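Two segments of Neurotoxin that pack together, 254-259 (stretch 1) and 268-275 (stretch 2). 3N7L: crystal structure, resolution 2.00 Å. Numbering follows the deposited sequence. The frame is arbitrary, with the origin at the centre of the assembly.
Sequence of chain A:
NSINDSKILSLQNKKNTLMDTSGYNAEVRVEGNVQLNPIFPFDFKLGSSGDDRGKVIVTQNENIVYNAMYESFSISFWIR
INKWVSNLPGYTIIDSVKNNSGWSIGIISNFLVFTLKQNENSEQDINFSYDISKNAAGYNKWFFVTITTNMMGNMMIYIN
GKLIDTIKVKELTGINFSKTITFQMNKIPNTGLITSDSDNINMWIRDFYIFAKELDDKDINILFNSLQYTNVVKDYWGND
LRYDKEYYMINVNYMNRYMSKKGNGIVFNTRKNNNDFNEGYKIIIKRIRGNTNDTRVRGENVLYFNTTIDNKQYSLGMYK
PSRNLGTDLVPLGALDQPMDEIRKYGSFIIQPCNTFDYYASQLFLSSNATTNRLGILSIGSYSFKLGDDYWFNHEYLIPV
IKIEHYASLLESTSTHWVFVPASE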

# COMPACT_ATOMS: atom_id res chain seq x y z
N TYR A 254 1.46 13.98 -9.93
CA TYR A 254 0.21 14.68 -10.19
C TYR A 254 -0.98 13.88 -9.68
O TYR A 254 -1.85 13.48 -10.46
CB TYR A 254 0.05 14.92 -11.70
CG TYR A 254 1.16 15.75 -12.31
CD1 TYR A 254 2.40 15.18 -12.61
CD2 TYR A 254 0.99 17.11 -12.56
CE1 TYR A 254 3.44 15.94 -13.15
CE2 TYR A 254 2.02 17.89 -13.09
CZ TYR A 254 3.23 17.30 -13.39
OH TYR A 254 4.25 18.06 -13.92
N MET A 255 -1.02 13.66 -8.37
CA MET A 255 -2.12 12.90 -7.77
C MET A 255 -3.46 13.63 -7.90
O MET A 255 -4.52 13.00 -7.81
CB MET A 255 -1.82 12.61 -6.29
CG MET A 255 -0.64 11.66 -6.06
SD MET A 255 -0.78 10.08 -6.92
CE MET A 255 -2.15 9.31 -6.06
N ASN A 256 -3.42 14.94 -8.10
CA ASN A 256 -4.66 15.70 -8.24
C ASN A 256 -5.08 15.85 -9.69
O ASN A 256 -5.77 16.80 -10.06
CB ASN A 256 -4.52 17.08 -7.58
CG ASN A 256 -4.78 17.03 -6.09
OD1 ASN A 256 -4.12 17.72 -5.29
ND2 ASN A 256 -5.75 16.22 -5.69
N ARG A 257 -4.67 14.89 -10.52
CA ARG A 257 -5.03 14.88 -11.94
C ARG A 257 -5.68 13.56 -12.29
O ARG A 257 -5.33 12.52 -11.74
CB ARG A 257 -3.78 15.07 -12.81
CG ARG A 257 -3.12 16.42 -12.66
CD ARG A 257 -3.80 17.47 -13.52
NE ARG A 257 -3.41 18.80 -13.08
CZ ARG A 257 -3.36 19.88 -13.85
NH1 ARG A 257 -3.67 19.82 -15.14
NH2 ARG A 257 -2.99 21.04 -13.30
N TYR A 258 -6.64 13.60 -13.21
CA TYR A 258 -7.30 12.38 -13.66
C TYR A 258 -7.14 12.35 -15.18
O TYR A 258 -6.80 13.36 -15.79
CB TYR A 258 -8.78 12.36 -13.25
CG TYR A 258 -9.65 13.41 -13.93
CD1 TYR A 258 -10.12 13.22 -15.23
CD2 TYR A 258 -10.00 14.58 -13.25
CE1 TYR A 258 -10.94 14.17 -15.84
CE2 TYR A 258 -10.81 15.54 -13.85
CZ TYR A 258 -11.28 15.33 -15.14
OH TYR A 258 -12.09 16.28 -15.71
N MET A 259 -7.37 11.19 -15.77
CA MET A 259 -7.23 11.02 -17.21
C MET A 259 -8.45 11.39 -18.04
O MET A 259 -9.57 10.96 -17.76
CB MET A 259 -6.87 9.57 -17.53
CG MET A 259 -5.41 9.35 -17.82
SD MET A 259 -5.05 7.62 -18.18
CE MET A 259 -6.26 7.25 -19.41
N PHE A 268 -4.37 15.28 -18.95
CA PHE A 268 -4.70 15.20 -17.54
C PHE A 268 -5.36 16.47 -17.05
O PHE A 268 -4.87 17.57 -17.30
CB PHE A 268 -3.44 14.93 -16.72
CG PHE A 268 -2.84 13.57 -16.96
CD1 PHE A 268 -1.85 13.39 -17.92
CD2 PHE A 268 -3.26 12.47 -16.22
CE1 PHE A 268 -1.29 12.13 -18.14
CE2 PHE A 268 -2.71 11.21 -16.42
CZ PHE A 268 -1.72 11.04 -17.39
N ASN A 269 -6.48 16.31 -16.36
CA ASN A 269 -7.23 17.44 -15.83
C ASN A 269 -7.22 17.42 -14.30
O ASN A 269 -7.03 16.36 -13.69
CB ASN A 269 -8.67 17.42 -16.33
CG ASN A 269 -8.76 17.56 -17.84
OD1 ASN A 269 -7.88 18.12 -18.49
ND2 ASN A 269 -9.85 17.06 -18.41
N THR A 270 -7.42 18.59 -13.70
CA THR A 270 -7.44 18.69 -12.24
C THR A 270 -8.71 18.05 -11.70
O THR A 270 -9.81 18.38 -12.13
CB THR A 270 -7.38 20.17 -11.81
OG1 THR A 270 -6.18 20.76 -12.32
CG2 THR A 270 -7.38 20.29 -10.28
N ARG A 271 -8.58 17.12 -10.75
CA ARG A 271 -9.76 16.47 -10.20
C ARG A 271 -10.55 17.42 -9.31
O ARG A 271 -10.02 18.40 -8.79
CB ARG A 271 -9.38 15.17 -9.45
CG ARG A 271 -8.58 15.33 -8.18
CD ARG A 271 -8.28 13.98 -7.53
NE ARG A 271 -7.32 13.17 -8.29
CZ ARG A 271 -7.62 12.08 -9.00
NH1 ARG A 271 -8.87 11.63 -9.05
NH2 ARG A 271 -6.67 11.44 -9.65
N LYS A 272 -11.85 17.14 -9.18
CA LYS A 272 -12.76 17.97 -8.40
C LYS A 272 -12.44 18.04 -6.90
O LYS A 272 -12.47 19.12 -6.32
CB LYS A 272 -14.19 17.48 -8.60
CG LYS A 272 -15.25 18.40 -8.01
CD LYS A 272 -16.65 17.89 -8.28
CE LYS A 272 -17.70 18.85 -7.72
NZ LYS A 272 -17.53 19.05 -6.25
N ASN A 273 -12.16 16.90 -6.29
CA ASN A 273 -11.82 16.86 -4.87
C ASN A 273 -11.08 15.58 -4.51
O ASN A 273 -10.87 14.71 -5.36
CB ASN A 273 -13.08 16.99 -4.01
CG ASN A 273 -14.11 15.94 -4.33
OD1 ASN A 273 -15.21 16.26 -4.78
ND2 ASN A 273 -13.76 14.68 -4.10
N ASN A 274 -10.70 15.45 -3.25
CA ASN A 274 -9.95 14.29 -2.79
C ASN A 274 -10.67 13.24 -1.97
O ASN A 274 -10.01 12.40 -1.36
CB ASN A 274 -8.73 14.75 -1.99
CG ASN A 274 -7.76 15.54 -2.82
OD1 ASN A 274 -7.31 15.08 -3.87
ND2 ASN A 274 -7.42 16.73 -2.35
N ASN A 275 -11.99 13.25 -1.91
CA ASN A 275 -12.62 12.22 -1.11
C ASN A 275 -12.48 10.85 -1.78
O ASN A 275 -12.62 9.82 -1.12
CB ASN A 275 -14.09 12.54 -0.79
CG ASN A 275 -14.87 13.05 -1.98
OD1 ASN A 275 -14.88 12.42 -3.04
ND2 ASN A 275 -15.54 14.18 -1.81
O HOH W 1 -4.85 17.74 -2.54

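Contacts between two antiparallel strands can continue past the paired residues, and in these two segments of Neurotoxin both backbone and side chains carry them on. Stretch 1 enters through a type I turn from Tyr254 to Arg257, closed by Arg257 N donating to Tyr254 O (3.2 Å). Within that turn the carbonyl of Met255, rather than its side chain, meets stretch 2: Arg271 NE donates to Met255 O at 2.8 Å, with a weak second bond from Arg271 NH2 to Met255 O at 3.2 Å. A long, multiply donating arginine suits this place, because its guanidinium can reach a turn carbonyl beyond the strands.

Asn256 works at both ends. Its backbone O accepts from Arg271 N at 2.9 Å, while its amide meets that of Asn274: ND2 of Asn256 makes a weak bond to OD1 of Asn274 (2.7 Å), and a water accepts from Asn274 ND2 and donates to Asn256 OD1, both at 2.8 Å. An amide, both donor and acceptor, fits such a pairing.

At Arg257 the strand begins. Its side chain lies on the same sheet face as Thr270 and Phe268; NH1 of Arg257 bonds weakly to Phe268 O (3.3 Å), and Thr270 OG1 sits over one face of the guanidinium. A long arginine suits the place, since its chain can run along that face and bring its donors to a carbonyl two residues from its bridge partner, Thr270.

Tyr258 pairs with Asn269 through two backbone bonds, Tyr258 N to Asn269 O (2.8 Å) and Asn269 N to Tyr258 O (3.0 Å). On the other sheet face, its ring receives Asn269 CB, 4.0 Å from the ring centroid, and meets Arg271 CA at its edge. The broad aromatic thus covers backbone and side chain together.

Met259, buried, ends the stretch, its CG 3.6 Å from Phe268 CE2, a flexible thioether chain against an aromatic ring. Altogether the contact buries 648 Å², counting both sides.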